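Local coordinates for CBS domain-containing protein CBSX2, chloroplastic (Arabidopsis thaliana, PDB 3SL7) that probably acts as a redox regulator of the chloroplast thioredoxin system through its paired CBS domains, thereby modulating plant development, at residues V18-E30 with I92-M104. Sequence-based numbering, arbitrary orientation.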
# COMPACT_ATOMS: atom_id res chain seq x y z
N VAL A 18 11.09 8.53 4.48
CA VAL A 18 12.46 8.11 4.25
C VAL A 18 13.05 7.53 5.51
O VAL A 18 12.61 7.85 6.62
CB VAL A 18 13.35 9.28 3.80
CG1 VAL A 18 12.84 9.88 2.47
CG2 VAL A 18 13.41 10.34 4.87
N VAL A 19 14.03 6.65 5.34
CA VAL A 19 14.89 6.22 6.44
C VAL A 19 16.34 6.37 6.00
O VAL A 19 16.60 6.70 4.84
CB VAL A 19 14.61 4.76 6.84
CG1 VAL A 19 13.21 4.63 7.43
CG2 VAL A 19 14.76 3.85 5.62
N LYS A 20 17.27 6.12 6.91
CA LYS A 20 18.68 6.15 6.58
C LYS A 20 19.28 4.76 6.78
O LYS A 20 18.64 3.91 7.38
CB LYS A 20 19.39 7.17 7.45
CG LYS A 20 18.76 8.55 7.39
CD LYS A 20 19.60 9.55 8.17
CE LYS A 20 18.99 10.94 8.10
NZ LYS A 20 19.79 11.90 8.92
N PRO A 21 20.49 4.53 6.26
CA PRO A 21 21.09 3.21 6.43
C PRO A 21 21.27 2.89 7.92
O PRO A 21 21.29 1.72 8.31
CB PRO A 21 22.45 3.36 5.76
CG PRO A 21 22.19 4.43 4.68
CD PRO A 21 21.28 5.40 5.38
N SER A 22 21.35 3.92 8.75
CA SER A 22 21.55 3.74 10.19
C SER A 22 20.24 3.57 10.95
O SER A 22 20.24 3.28 12.15
CB SER A 22 22.33 4.93 10.76
OG SER A 22 21.58 6.13 10.65
N THR A 23 19.12 3.75 10.28
CA THR A 23 17.83 3.59 10.92
C THR A 23 17.69 2.14 11.39
O THR A 23 18.01 1.22 10.64
CB THR A 23 16.69 3.91 9.95
OG1 THR A 23 16.83 5.26 9.52
CG2 THR A 23 15.35 3.74 10.63
N SER A 24 17.24 1.94 12.62
CA SER A 24 17.08 0.58 13.11
C SER A 24 15.95 -0.08 12.34
O SER A 24 15.05 0.59 11.86
CB SER A 24 16.80 0.55 14.61
OG SER A 24 15.50 1.04 14.88
N VAL A 25 16.02 -1.40 12.21
CA VAL A 25 15.00 -2.15 11.49
C VAL A 25 13.64 -1.90 12.12
O VAL A 25 12.64 -1.74 11.42
CB VAL A 25 15.33 -3.65 11.44
CG1 VAL A 25 14.10 -4.48 11.14
CG2 VAL A 25 16.40 -3.89 10.39
N ASP A 26 13.62 -1.85 13.45
CA ASP A 26 12.39 -1.63 14.21
C ASP A 26 11.74 -0.30 13.87
O ASP A 26 10.53 -0.23 13.66
CB ASP A 26 12.67 -1.68 15.73
CG ASP A 26 12.72 -3.09 16.26
OD1 ASP A 26 12.24 -4.00 15.55
OD2 ASP A 26 13.23 -3.29 17.39
N ASP A 27 12.55 0.76 13.84
CA ASP A 27 12.01 2.07 13.51
C ASP A 27 11.52 2.14 12.07
O ASP A 27 10.51 2.78 11.80
CB ASP A 27 13.03 3.17 13.78
CG ASP A 27 13.26 3.38 15.26
OD1 ASP A 27 12.44 2.93 16.08
OD2 ASP A 27 14.28 4.02 15.59
N ALA A 28 12.23 1.48 11.15
CA ALA A 28 11.80 1.41 9.76
C ALA A 28 10.46 0.67 9.67
O ALA A 28 9.54 1.11 8.98
CB ALA A 28 12.85 0.73 8.91
N LEU A 29 10.34 -0.46 10.36
CA LEU A 29 9.08 -1.19 10.40
C LEU A 29 7.96 -0.31 10.94
O LEU A 29 6.86 -0.29 10.38
CB LEU A 29 9.21 -2.46 11.25
CG LEU A 29 9.93 -3.64 10.59
CD1 LEU A 29 10.21 -4.75 11.60
CD2 LEU A 29 9.13 -4.16 9.41
N GLU A 30 8.23 0.42 12.02
CA GLU A 30 7.23 1.30 12.62
C GLU A 30 6.76 2.36 11.61
O GLU A 30 5.57 2.65 11.50
CB GLU A 30 7.78 1.98 13.88
CG GLU A 30 6.70 2.51 14.81
CD GLU A 30 7.26 3.09 16.09
OE1 GLU A 30 6.51 3.79 16.81
OE2 GLU A 30 8.45 2.85 16.39
N ILE A 92 10.09 -10.40 14.36
CA ILE A 92 10.18 -9.14 15.09
C ILE A 92 11.21 -9.24 16.22
O ILE A 92 11.90 -8.28 16.52
CB ILE A 92 8.83 -8.70 15.65
CG1 ILE A 92 7.87 -8.34 14.51
CG2 ILE A 92 9.00 -7.49 16.57
CD1 ILE A 92 8.32 -7.14 13.74
N SER A 93 11.31 -10.41 16.84
CA SER A 93 12.23 -10.57 17.96
C SER A 93 13.68 -10.48 17.49
O SER A 93 14.55 -10.01 18.23
CB SER A 93 11.99 -11.88 18.71
OG SER A 93 12.51 -13.00 18.01
N LYS A 94 13.94 -10.89 16.26
CA LYS A 94 15.30 -10.94 15.72
C LYS A 94 15.76 -9.66 15.02
O LYS A 94 16.86 -9.63 14.46
CB LYS A 94 15.44 -12.14 14.77
CG LYS A 94 15.51 -13.49 15.51
CD LYS A 94 15.10 -14.63 14.60
CE LYS A 94 15.92 -14.65 13.33
NZ LYS A 94 15.38 -15.63 12.34
N THR A 95 14.94 -8.61 15.07
CA THR A 95 15.25 -7.33 14.42
C THR A 95 16.17 -6.46 15.28
O THR A 95 16.84 -5.56 14.77
CB THR A 95 13.98 -6.52 14.14
OG1 THR A 95 13.31 -6.27 15.38
CG2 THR A 95 13.04 -7.28 13.21
N TYR A 96 16.16 -6.72 16.58
CA TYR A 96 16.96 -5.93 17.52
C TYR A 96 18.42 -5.80 17.09
O TYR A 96 19.05 -6.79 16.70
CB TYR A 96 16.88 -6.52 18.93
CG TYR A 96 17.70 -5.74 19.93
CD1 TYR A 96 19.06 -5.99 20.10
CD2 TYR A 96 17.13 -4.73 20.70
CE1 TYR A 96 19.81 -5.28 21.00
CE2 TYR A 96 17.88 -4.01 21.60
CZ TYR A 96 19.22 -4.28 21.75
OH TYR A 96 19.96 -3.56 22.66
N GLY A 97 18.95 -4.59 17.16
CA GLY A 97 20.33 -4.35 16.80
C GLY A 97 20.60 -4.34 15.31
O GLY A 97 21.73 -4.08 14.91
N LYS A 98 19.60 -4.64 14.48
CA LYS A 98 19.82 -4.63 13.03
C LYS A 98 19.47 -3.27 12.46
O LYS A 98 18.64 -2.55 13.02
CB LYS A 98 19.03 -5.73 12.33
CG LYS A 98 19.52 -7.16 12.65
CD LYS A 98 18.71 -8.18 11.86
CE LYS A 98 19.08 -9.60 12.26
NZ LYS A 98 18.04 -10.57 11.80
N VAL A 99 20.11 -2.91 11.35
CA VAL A 99 19.86 -1.62 10.72
C VAL A 99 19.46 -1.74 9.25
O VAL A 99 19.74 -2.74 8.59
CB VAL A 99 21.06 -0.63 10.75
CG1 VAL A 99 21.19 0.13 12.06
CG2 VAL A 99 22.34 -1.22 10.16
N VAL A 100 18.82 -0.70 8.74
CA VAL A 100 18.36 -0.68 7.36
C VAL A 100 19.51 -0.93 6.38
O VAL A 100 19.36 -1.71 5.45
CB VAL A 100 17.68 0.66 7.02
CG1 VAL A 100 17.56 0.83 5.49
CG2 VAL A 100 16.32 0.73 7.69
N GLY A 101 20.64 -0.27 6.60
CA GLY A 101 21.78 -0.41 5.72
C GLY A 101 22.07 -1.86 5.34
O GLY A 101 22.36 -2.15 4.18
N ASP A 102 22.00 -2.78 6.30
CA ASP A 102 22.33 -4.17 6.01
C ASP A 102 21.35 -4.80 5.03
O ASP A 102 21.71 -5.69 4.26
CB ASP A 102 22.40 -4.99 7.31
CG ASP A 102 23.67 -4.69 8.12
OD1 ASP A 102 23.82 -3.55 8.57
OD2 ASP A 102 24.46 -5.63 8.36
N LEU A 103 20.10 -4.33 5.04
CA LEU A 103 19.01 -5.05 4.37
C LEU A 103 18.51 -4.36 3.12
O LEU A 103 17.71 -4.91 2.37
CB LEU A 103 17.84 -5.20 5.33
CG LEU A 103 18.18 -5.86 6.68
CD1 LEU A 103 16.92 -6.01 7.51
CD2 LEU A 103 18.84 -7.20 6.45
N MSE A 104 18.98 -3.14 2.91
CA MSE A 104 18.49 -2.33 1.81
C MSE A 104 19.08 -2.76 0.46
O MSE A 104 20.04 -3.53 0.37
CB MSE A 104 18.81 -0.87 2.07
CG MSE A 104 20.26 -0.52 1.79
SE MSE A 104 20.64 1.35 2.06
CE MSE A 104 22.51 1.39 1.55
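Val25 packs between Thr95 and Leu103 at the apolar centre, its branching at CB giving each neighbour a methyl. With CG1 opposite its own backbone N (chi1 161°), that methyl lies 3.6 Å from Thr95 CB and also touches Thr95 CG2. The other methyl, CG2, meets Leu103 CD1 at 3.6 Å, the two side chains crossing at about a right angle. Replacing Val25 by alanine removes both methyls and would probably leave Thr95 and Leu103 without their shared apolar partner. Val100 forms a second apolar group: its CG2 rests 3.7 Å from Ala28 CB, alanine's single methyl letting the valine come close to the helix, and Val19 CG2 meets both Val100 methyls. Farther along the helix, Leu29 CD1 crosses to Ile92 CD1.

Residues 18-30 lead into helix 25-35 of the first CBS domain. Residues 92-104 link helix 85-93 to strand 105-106, which joins the sheet of strands 39-43 and 49-54; strand 11-12 pairs in return with 141-146 of the second CBS domain, the exchange of leading strands characteristic of paired CBS domains.

Backbone bonds fasten the linker at the start of helix 25-35. Lys98 O accepts from Val25 N, and Val100 N donates to Thr23 O (2.8 Å). Gly101 N donates to Pro21 O at 2.7 Å; glycine suits the place because a CB would collide with that oxygen. Ser24 is the N-cap, its OG accepting from Asp27 N.

At the polar edge, Thr95 OG1 lies 2.5 Å from Asp26 OD1 and 2.7 Å from Ile92 O, with one proton to share between the two acceptors. Threonine fits by pairing this hydroxyl with a methyl for the core. Asp26 OD2 forms a salt bridge to Lys158 of the second subunit, so the same carboxylate joins the linker to the dimer interface.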